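Long-range contacts in succinylglutamate desuccinylase/aspartoacylase (Ruegeria sp. TM1040, PDB 3NA6), which probably hydrolyses the amide bond of an N-acylated amino acid such as N-succinylglutamate: residues 177-182 with 243-248; 154-159 with 208-213; 20-25 with 36-41. All coordinates share one frame; numbering follows the deposited sequence.

Contact 1: residues 177-182 with 243-248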
loop_
_atom_site.group_PDB
_atom_site.type_symbol
_atom_site.label_atom_id
_atom_site.label_comp_id
_atom_site.label_asym_id
_atom_site.label_seq_id
_atom_site.Cartn_x
_atom_site.Cartn_y
_atom_site.Cartn_z
ATOM N N ALA A 177 -0.889 -33.578 32.515
ATOM C CA ALA A 177 -0.667 -34.653 31.542
ATOM C C ALA A 177 0.117 -34.134 30.331
ATOM O O ALA A 177 0.957 -34.846 29.805
ATOM C CB ALA A 177 -1.984 -35.262 31.060
ATOM N N PHE A 178 -0.203 -32.920 29.873
ATOM C CA PHE A 178 0.501 -32.314 28.718
ATOM C C PHE A 178 1.999 -32.346 28.964
ATOM O O PHE A 178 2.778 -32.693 28.075
ATOM C CB PHE A 178 0.043 -30.863 28.479
ATOM C CG PHE A 178 0.471 -30.292 27.134
ATOM C CD1 PHE A 178 1.733 -29.747 26.968
ATOM C CD2 PHE A 178 -0.408 -30.274 26.050
ATOM C CE1 PHE A 178 2.125 -29.207 25.730
ATOM C CE2 PHE A 178 -0.039 -29.752 24.826
ATOM C CZ PHE A 178 1.243 -29.203 24.661
ATOM N N ASN A 179 2.382 -32.004 30.193
ATOM C CA ASN A 179 3.745 -32.175 30.689
ATOM C C ASN A 179 4.783 -31.383 29.883
ATOM O O ASN A 179 5.839 -31.902 29.453
ATOM C CB ASN A 179 4.081 -33.666 30.777
ATOM C CG ASN A 179 5.449 -33.945 31.407
ATOM O OD1 ASN A 179 6.280 -34.602 30.786
ATOM N ND2 ASN A 179 5.681 -33.442 32.621
ATOM N N ALA A 180 4.481 -30.105 29.688
ATOM C CA ALA A 180 5.422 -29.200 29.018
ATOM C C ALA A 180 6.580 -28.964 29.984
ATOM O O ALA A 180 6.492 -29.313 31.175
ATOM C CB ALA A 180 4.741 -27.875 28.620
ATOM N N PRO A 181 7.682 -28.413 29.489
ATOM C CA PRO A 181 8.810 -28.212 30.410
ATOM C C PRO A 181 8.487 -27.210 31.514
ATOM O O PRO A 181 9.124 -27.238 32.556
ATOM C CB PRO A 181 9.929 -27.686 29.492
ATOM C CG PRO A 181 9.581 -28.241 28.143
ATOM C CD PRO A 181 8.067 -28.181 28.089
ATOM N N TYR A 182 7.513 -26.331 31.290
ATOM C CA TYR A 182 6.984 -25.479 32.359
ATOM C C TYR A 182 5.473 -25.686 32.479
ATOM O O TYR A 182 4.798 -26.008 31.501
ATOM C CB TYR A 182 7.285 -23.986 32.144
ATOM C CG TYR A 182 8.730 -23.627 32.239
ATOM C CD1 TYR A 182 9.584 -23.872 31.177
ATOM C CD2 TYR A 182 9.250 -23.042 33.386
ATOM C CE1 TYR A 182 10.902 -23.550 31.238
ATOM C CE2 TYR A 182 10.578 -22.709 33.456
ATOM C CZ TYR A 182 11.400 -22.977 32.382
ATOM O OH TYR A 182 12.728 -22.653 32.428
HETATM N N MSE A 243 1.949 -42.477 28.416
HETATM C CA MSE A 243 2.288 -41.083 28.323
HETATM C C MSE A 243 3.776 -40.898 28.525
HETATM O O MSE A 243 4.406 -41.714 29.162
HETATM C CB MSE A 243 1.519 -40.337 29.383
HETATM C CG MSE A 243 -0.005 -40.420 29.170
HETATM SE SE MSE A 243 -0.834 -39.005 30.164
HETATM C CE MSE A 243 -0.253 -39.642 31.968
ATOM N N GLN A 244 4.337 -39.840 27.958
ATOM C CA GLN A 244 5.728 -39.499 28.202
ATOM C C GLN A 244 5.686 -38.512 29.333
ATOM O O GLN A 244 4.962 -37.505 29.257
ATOM C CB GLN A 244 6.376 -38.833 26.984
ATOM C CG GLN A 244 6.320 -39.620 25.670
ATOM C CD GLN A 244 6.682 -38.744 24.444
ATOM O OE1 GLN A 244 5.829 -38.482 23.572
ATOM N NE2 GLN A 244 7.932 -38.254 24.405
ATOM N N ILE A 245 6.450 -38.794 30.383
ATOM C CA ILE A 245 6.539 -37.945 31.561
ATOM C C ILE A 245 7.978 -37.548 31.812
ATOM O O ILE A 245 8.829 -38.385 32.066
ATOM C CB ILE A 245 6.028 -38.632 32.811
ATOM C CG1 ILE A 245 4.558 -39.057 32.633
ATOM C CG2 ILE A 245 6.177 -37.695 34.027
ATOM C CD1 ILE A 245 4.087 -40.147 33.641
ATOM N N ASP A 246 8.241 -36.252 31.742
ATOM C CA ASP A 246 9.540 -35.696 32.051
ATOM C C ASP A 246 9.373 -34.680 33.182
ATOM O O ASP A 246 8.255 -34.331 33.558
ATOM C CB ASP A 246 10.094 -35.000 30.804
ATOM C CG ASP A 246 10.268 -35.949 29.639
ATOM O OD1 ASP A 246 11.132 -36.824 29.739
ATOM O OD2 ASP A 246 9.546 -35.836 28.624
ATOM N N PRO A 247 10.486 -34.198 33.740
ATOM C CA PRO A 247 10.375 -33.108 34.713
ATOM C C PRO A 247 9.653 -31.885 34.138
ATOM O O PRO A 247 9.760 -31.622 32.940
ATOM C CB PRO A 247 11.839 -32.752 35.003
ATOM C CG PRO A 247 12.585 -34.015 34.736
ATOM C CD PRO A 247 11.868 -34.698 33.614
ATOM N N SER A 248 8.903 -31.174 34.978
ATOM C CA SER A 248 8.313 -29.888 34.610
ATOM C C SER A 248 8.537 -28.886 35.743
ATOM O O SER A 248 8.468 -29.228 36.925
ATOM C CB SER A 248 6.822 -30.028 34.294
ATOM O OG SER A 248 6.279 -28.842 33.710
HETATM O O HOH W 1 2.491 -37.067 30.967
HETATM O O HOH W 2 8.484 -31.986 30.409
#
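The carboxamide of N179 and the backbone of D246 grip each other by two hydrogen bonds. D246 N donates to N179 OD1 at 2.7 Å, nearly straight with 173° at the hydrogen, and N179 ND2 returns a bond to D246 O at 2.9 Å. That carbonyl oxygen lies almost in the amide plane, which fixes the rotation of the carboxamide. CG stands anti to the backbone N (chi1 -175°), and the amide reaches across to the facing chain. Farther along, S248 OG donates to A180 O at 2.6 Å and is also hydrogen-bonded to S183 OG, while S248 CA makes a CA-H...O contact with P181 O.

N179 is the residue at which the chain leaves helix 165-178, with positive phi; the turn then leads into strand 182-186. The facing 243-248 is the last part of the irregular connection from helix 219-235 to strand 249-250, so the contact fastens this connection to the helix-to-strand turn of the alpha/beta catalytic domain.

Water adds a bridge: one molecule donates to A177 O (2.9 Å) and to Q244 O (3.0 Å). Apolar contact is slight, with A177 CB against SE of selenomethionine M243 at 4.0 Å.

Charge comes from helix 219-235: K227 NZ forms a salt bridge with D246 OD2 and a hydrogen bond to N179 OD1. N179 OD1 therefore accepts from both D246 N and a lysine, which probably polarises the amide and strengthens its N-H as a donor toward D246 O.

Contact 2: residues 154-159 with 208-213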
loop_
_atom_site.group_PDB
_atom_site.type_symbol
_atom_site.label_atom_id
_atom_site.label_comp_id
_atom_site.label_asym_id
_atom_site.label_seq_id
_atom_site.Cartn_x
_atom_site.Cartn_y
_atom_site.Cartn_z
ATOM N N VAL A 154 9.016 -19.028 27.642
ATOM C CA VAL A 154 9.406 -20.379 28.017
ATOM C C VAL A 154 8.219 -21.287 27.664
ATOM O O VAL A 154 7.072 -20.844 27.745
ATOM C CB VAL A 154 9.786 -20.521 29.518
ATOM C CG1 VAL A 154 11.063 -19.731 29.807
ATOM C CG2 VAL A 154 8.654 -20.078 30.430
ATOM N N PRO A 155 8.482 -22.560 27.272
ATOM C CA PRO A 155 7.359 -23.368 26.777
ATOM C C PRO A 155 6.511 -23.929 27.891
ATOM O O PRO A 155 6.975 -24.815 28.614
ATOM C CB PRO A 155 8.036 -24.460 25.974
ATOM C CG PRO A 155 9.442 -24.607 26.640
ATOM C CD PRO A 155 9.791 -23.213 27.072
ATOM N N PHE A 156 5.296 -23.383 28.071
ATOM C CA PHE A 156 4.400 -23.880 29.133
ATOM C C PHE A 156 3.040 -24.386 28.652
ATOM O O PHE A 156 2.529 -23.991 27.597
ATOM C CB PHE A 156 4.258 -22.888 30.317
ATOM C CG PHE A 156 3.596 -21.598 29.976
ATOM C CD1 PHE A 156 2.217 -21.500 29.930
ATOM C CD2 PHE A 156 4.342 -20.464 29.724
ATOM C CE1 PHE A 156 1.598 -20.272 29.630
ATOM C CE2 PHE A 156 3.726 -19.255 29.427
ATOM C CZ PHE A 156 2.357 -19.167 29.380
ATOM N N ALA A 157 2.473 -25.298 29.427
ATOM C CA ALA A 157 1.035 -25.599 29.341
ATOM C C ALA A 157 0.368 -24.853 30.501
ATOM O O ALA A 157 0.957 -24.764 31.603
ATOM C CB ALA A 157 0.816 -27.080 29.465
ATOM N N ALA A 158 -0.845 -24.339 30.266
ATOM C CA ALA A 158 -1.565 -23.525 31.238
ATOM C C ALA A 158 -2.965 -24.062 31.509
ATOM O O ALA A 158 -3.647 -24.515 30.591
ATOM C CB ALA A 158 -1.655 -22.081 30.785
ATOM N N ALA A 159 -3.351 -24.001 32.781
ATOM C CA ALA A 159 -4.703 -24.304 33.274
ATOM C C ALA A 159 -5.214 -23.071 34.031
ATOM O O ALA A 159 -4.411 -22.353 34.683
ATOM C CB ALA A 159 -4.636 -25.500 34.264
ATOM N N THR A 208 -4.444 -25.389 27.134
ATOM C CA THR A 208 -3.855 -24.313 26.363
ATOM C C THR A 208 -2.363 -24.226 26.643
ATOM O O THR A 208 -1.862 -24.778 27.629
ATOM C CB THR A 208 -4.590 -22.955 26.543
ATOM O OG1 THR A 208 -4.115 -22.011 25.567
ATOM C CG2 THR A 208 -4.424 -22.379 27.953
ATOM N N THR A 209 -1.650 -23.570 25.739
ATOM C CA THR A 209 -0.203 -23.458 25.824
ATOM C C THR A 209 0.362 -22.070 25.465
ATOM O O THR A 209 -0.327 -21.189 24.887
ATOM C CB THR A 209 0.422 -24.387 24.803
ATOM O OG1 THR A 209 0.162 -23.863 23.499
ATOM C CG2 THR A 209 -0.127 -25.788 24.868
ATOM N N GLU A 210 1.642 -21.906 25.767
ATOM C CA GLU A 210 2.511 -20.930 25.078
ATOM C C GLU A 210 3.820 -21.658 24.829
ATOM O O GLU A 210 4.559 -21.867 25.770
ATOM C CB GLU A 210 2.776 -19.692 25.945
ATOM C CG GLU A 210 1.568 -18.768 26.146
ATOM C CD GLU A 210 1.222 -17.942 24.915
ATOM O OE1 GLU A 210 1.896 -18.089 23.882
ATOM O OE2 GLU A 210 0.284 -17.132 24.988
ATOM N N LEU A 211 4.099 -22.085 23.595
ATOM C CA LEU A 211 5.212 -23.019 23.364
ATOM C C LEU A 211 6.469 -22.426 22.739
ATOM O O LEU A 211 7.378 -23.166 22.377
ATOM C CB LEU A 211 4.760 -24.209 22.526
ATOM C CG LEU A 211 3.673 -25.082 23.150
ATOM C CD1 LEU A 211 3.310 -26.185 22.153
ATOM C CD2 LEU A 211 4.101 -25.613 24.505
ATOM N N GLY A 212 6.568 -21.113 22.683
ATOM C CA GLY A 212 7.784 -20.457 22.215
ATOM C C GLY A 212 7.349 -19.152 21.604
ATOM O O GLY A 212 6.612 -18.375 22.233
ATOM N N GLY A 213 7.749 -18.914 20.371
ATOM C CA GLY A 213 7.399 -17.649 19.731
ATOM C C GLY A 213 8.405 -17.220 18.681
ATOM O O GLY A 213 9.176 -18.033 18.188
HETATM O O HOH W 3 -3.450 -27.117 29.364
#
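F156 and E210 form the end pair of a short antiparallel ladder inside the large mixed sheet of the catalytic domain. Strand 205-210 is flanked by parallel strand 140-143 and by 156-160, which runs against it; the alpha/beta arrangement is that of the zinc-exopeptidase clan. The two short strand segments run at 142° to each other. F156 N donates to E210 O and E210 N to F156 O, both at 2.9 Å, making this a hydrogen-bonded pair; A157 and T209 are the next, non-hydrogen-bonded pair. Between A158 and T208, A158 N donates to T208 O, while a water accepts from T208 N and lies 2.9 Å from A158 O, in place of the second direct bond. CA-H...O contacts fill in between, P155 CA approaching E210 O at 3.3 Å.

A157 and T209 share the face packed against F178 of helix 165-178, and T209 OG1 bonds to H145 O. On the face of F156, A158, T208 and E210, A158 CB meets T208 CG2 at 4.0 Å; T208 OG1 turns to D143 O. At the end of the ladder L211 CD2 folds back to F156 O at 3.8 Å, and L211 and P155 both pack on I224 of helix 219-235.

E210 touches H145, which with H59 and E62 may form a vacant metal site, so the strand end probably borders the active site. F156 CG lies between its backbone N and carbonyl carbon (chi1 65°), which lays the ring alongside the E210 side chain. E210 CB sits over one face of the F156 ring, offset toward the rim, in a CH-pi contact 3.8 Å from the centroid, and E210 CG comes 3.4 Å from F156 CZ.

Contact 3: residues 20-25 with 36-41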
loop_
_atom_site.group_PDB
_atom_site.type_symbol
_atom_site.label_atom_id
_atom_site.label_comp_id
_atom_site.label_asym_id
_atom_site.label_seq_id
_atom_site.Cartn_x
_atom_site.Cartn_y
_atom_site.Cartn_z
ATOM N N HIS A 20 -10.944 -35.837 5.359
ATOM C CA HIS A 20 -10.180 -34.607 5.186
ATOM C C HIS A 20 -10.946 -33.701 4.237
ATOM O O HIS A 20 -11.311 -34.102 3.125
ATOM C CB HIS A 20 -8.808 -34.883 4.558
ATOM C CG HIS A 20 -7.996 -35.936 5.260
ATOM N ND1 HIS A 20 -7.501 -35.776 6.541
ATOM C CD2 HIS A 20 -7.523 -37.131 4.820
ATOM C CE1 HIS A 20 -6.791 -36.842 6.867
ATOM N NE2 HIS A 20 -6.780 -37.677 5.840
ATOM N N GLY A 21 -11.181 -32.474 4.665
ATOM C CA GLY A 21 -11.894 -31.527 3.840
ATOM C C GLY A 21 -11.775 -30.121 4.354
ATOM O O GLY A 21 -10.708 -29.731 4.830
ATOM N N PHE A 22 -12.871 -29.362 4.224
ATOM C CA PHE A 22 -12.878 -27.936 4.506
ATOM C C PHE A 22 -14.163 -27.476 5.151
ATOM O O PHE A 22 -15.205 -28.043 4.921
ATOM C CB PHE A 22 -12.665 -27.119 3.225
ATOM C CG PHE A 22 -11.498 -27.600 2.408
ATOM C CD1 PHE A 22 -10.204 -27.179 2.703
ATOM C CD2 PHE A 22 -11.681 -28.546 1.411
ATOM C CE1 PHE A 22 -9.123 -27.677 2.000
ATOM C CE2 PHE A 22 -10.594 -29.045 0.714
ATOM C CZ PHE A 22 -9.323 -28.594 1.014
ATOM N N LEU A 23 -14.056 -26.442 5.981
ATOM C CA LEU A 23 -15.193 -25.634 6.341
ATOM C C LEU A 23 -15.288 -24.503 5.301
ATOM O O LEU A 23 -14.423 -23.617 5.228
ATOM C CB LEU A 23 -14.985 -25.052 7.746
ATOM C CG LEU A 23 -14.747 -26.094 8.852
ATOM C CD1 LEU A 23 -14.604 -25.420 10.196
ATOM C CD2 LEU A 23 -15.850 -27.121 8.894
ATOM N N LYS A 24 -16.302 -24.563 4.467
ATOM C CA LYS A 24 -16.529 -23.538 3.462
ATOM C C LYS A 24 -17.301 -22.360 4.030
ATOM O O LYS A 24 -18.485 -22.461 4.383
ATOM C CB LYS A 24 -17.276 -24.141 2.281
ATOM C CG LYS A 24 -17.390 -23.260 1.034
ATOM C CD LYS A 24 -17.891 -24.137 -0.173
ATOM C CE LYS A 24 -19.130 -23.578 -0.853
ATOM N NZ LYS A 24 -20.277 -23.079 -0.015
ATOM N N LEU A 25 -16.610 -21.240 4.139
ATOM C CA LEU A 25 -17.215 -20.008 4.635
ATOM C C LEU A 25 -17.363 -19.096 3.442
ATOM O O LEU A 25 -16.359 -18.627 2.908
ATOM C CB LEU A 25 -16.286 -19.408 5.690
ATOM C CG LEU A 25 -16.485 -18.005 6.231
ATOM C CD1 LEU A 25 -17.910 -17.842 6.645
ATOM C CD2 LEU A 25 -15.488 -17.851 7.389
ATOM N N SER A 36 -15.011 -18.068 -1.300
ATOM C CA SER A 36 -15.070 -18.709 0.010
ATOM C C SER A 36 -13.703 -18.704 0.701
ATOM O O SER A 36 -12.648 -18.610 0.062
ATOM C CB SER A 36 -15.518 -20.185 -0.107
ATOM O OG SER A 36 -16.487 -20.362 -1.124
ATOM N N VAL A 37 -13.733 -18.809 2.015
ATOM C CA VAL A 37 -12.557 -19.188 2.784
ATOM C C VAL A 37 -12.729 -20.674 3.037
ATOM O O VAL A 37 -13.719 -21.067 3.594
ATOM C CB VAL A 37 -12.478 -18.434 4.091
ATOM C CG1 VAL A 37 -11.245 -18.903 4.911
ATOM C CG2 VAL A 37 -12.386 -16.940 3.824
HETATM N N MSE A 38 -11.777 -21.476 2.586
HETATM C CA MSE A 38 -11.815 -22.923 2.712
HETATM C C MSE A 38 -10.931 -23.373 3.888
HETATM O O MSE A 38 -9.744 -23.612 3.726
HETATM C CB MSE A 38 -11.344 -23.563 1.393
HETATM C CG MSE A 38 -12.174 -23.137 0.193
HETATM SE SE MSE A 38 -13.947 -23.983 0.206
HETATM C CE MSE A 38 -13.430 -25.621 -0.732
ATOM N N ILE A 39 -11.516 -23.493 5.080
ATOM C CA ILE A 39 -10.710 -23.775 6.282
ATOM C C ILE A 39 -10.403 -25.287 6.385
ATOM O O ILE A 39 -11.322 -26.064 6.502
ATOM C CB ILE A 39 -11.452 -23.341 7.552
ATOM C CG1 ILE A 39 -11.831 -21.872 7.463
ATOM C CG2 ILE A 39 -10.584 -23.590 8.802
ATOM C CD1 ILE A 39 -12.561 -21.368 8.700
ATOM N N PRO A 40 -9.117 -25.708 6.384
ATOM C CA PRO A 40 -8.874 -27.157 6.405
ATOM C C PRO A 40 -9.350 -27.785 7.687
ATOM O O PRO A 40 -9.236 -27.183 8.751
ATOM C CB PRO A 40 -7.358 -27.259 6.288
ATOM C CG PRO A 40 -7.015 -26.045 5.477
ATOM C CD PRO A 40 -7.860 -24.989 6.150
ATOM N N ILE A 41 -9.892 -28.990 7.567
ATOM C CA ILE A 41 -10.375 -29.729 8.712
ATOM C C ILE A 41 -10.220 -31.220 8.443
ATOM O O ILE A 41 -10.394 -31.673 7.318
ATOM C CB ILE A 41 -11.850 -29.354 9.049
ATOM C CG1 ILE A 41 -12.325 -30.052 10.348
ATOM C CG2 ILE A 41 -12.787 -29.629 7.864
ATOM C CD1 ILE A 41 -13.601 -29.420 10.907
HETATM O O HOH W 4 -19.013 -20.392 -0.410
#
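L23 and I39 meet through both backbone and side chain. L23 N donates to I39 O at 2.8 Å, in the carbonyl plane and on a lone pair. The return bond runs from the I39 amide to L23 O, and L23 CB lies 3.9 Å from I39 CB. The same reciprocal bonding joins G21 with I41 and L25 with V37. G21 N approaches I41 O almost along the carbonyl direction, whereas I41 N reaches G21 O from above the carbonyl plane. L23 CD2 touches I41 CD1 at 3.8 Å, the two side chains crossing at about a right angle.

On the face of F22, K24, M38 and P40, selenomethionine M38 lies between two neighbours. Its bent chain (chi2 -73°, chi3 -87°) brings SE to within 3.6 Å of K24 CG and CE to 4.0 Å from F22 CD2; M38 CB meets F22 CD1. K24 runs beside M38, pointing the same way. A water accepts from K24 NZ and donates to S36 OG at 2.6 Å.

This ladder is part of the beta hairpin of strands 17-26 and 36-46. P40, which has no N-H, sits opposite F22 in a non-hydrogen-bonded pair, so the six cross-strand bonds run on past it to G21 and I41.

Farther out, L23, L25, V37, I39 and I41 face inward, L23 and L25 onto helix 122-134 and V37 and I39 onto Y93 of helix 93-97. On the other face, D291 of a second subunit packs on F22 and P40, while F261 of a third subunit takes a cation-pi contact from K24 and G320 O of that same third subunit is hydrogen-bonded to S36 OG.

In the fold
Contact 3 comes first along the chain and closes before the other two begin. Contacts 1 and 2 interleave, in the order 154-159, 177-182, 208-213, 243-248, with their centres 12 Å apart. They touch directly: Y182 N and P155 O, and Y182 O and A157 N, make probable hydrogen bonds that align strand 182-186 beside 156-160. Helix 165-178 joins those two strands. Contact 3 lies about 27 Å from contact 2 and 33 Å from contact 1, centre to centre, yet contacts 2 and 3 belong to one ten-stranded mixed sheet. The hairpin side of that sheet meets neighbouring subunits, while contacts 1 and 2, which no other chain touches, join strands and helices toward its other side.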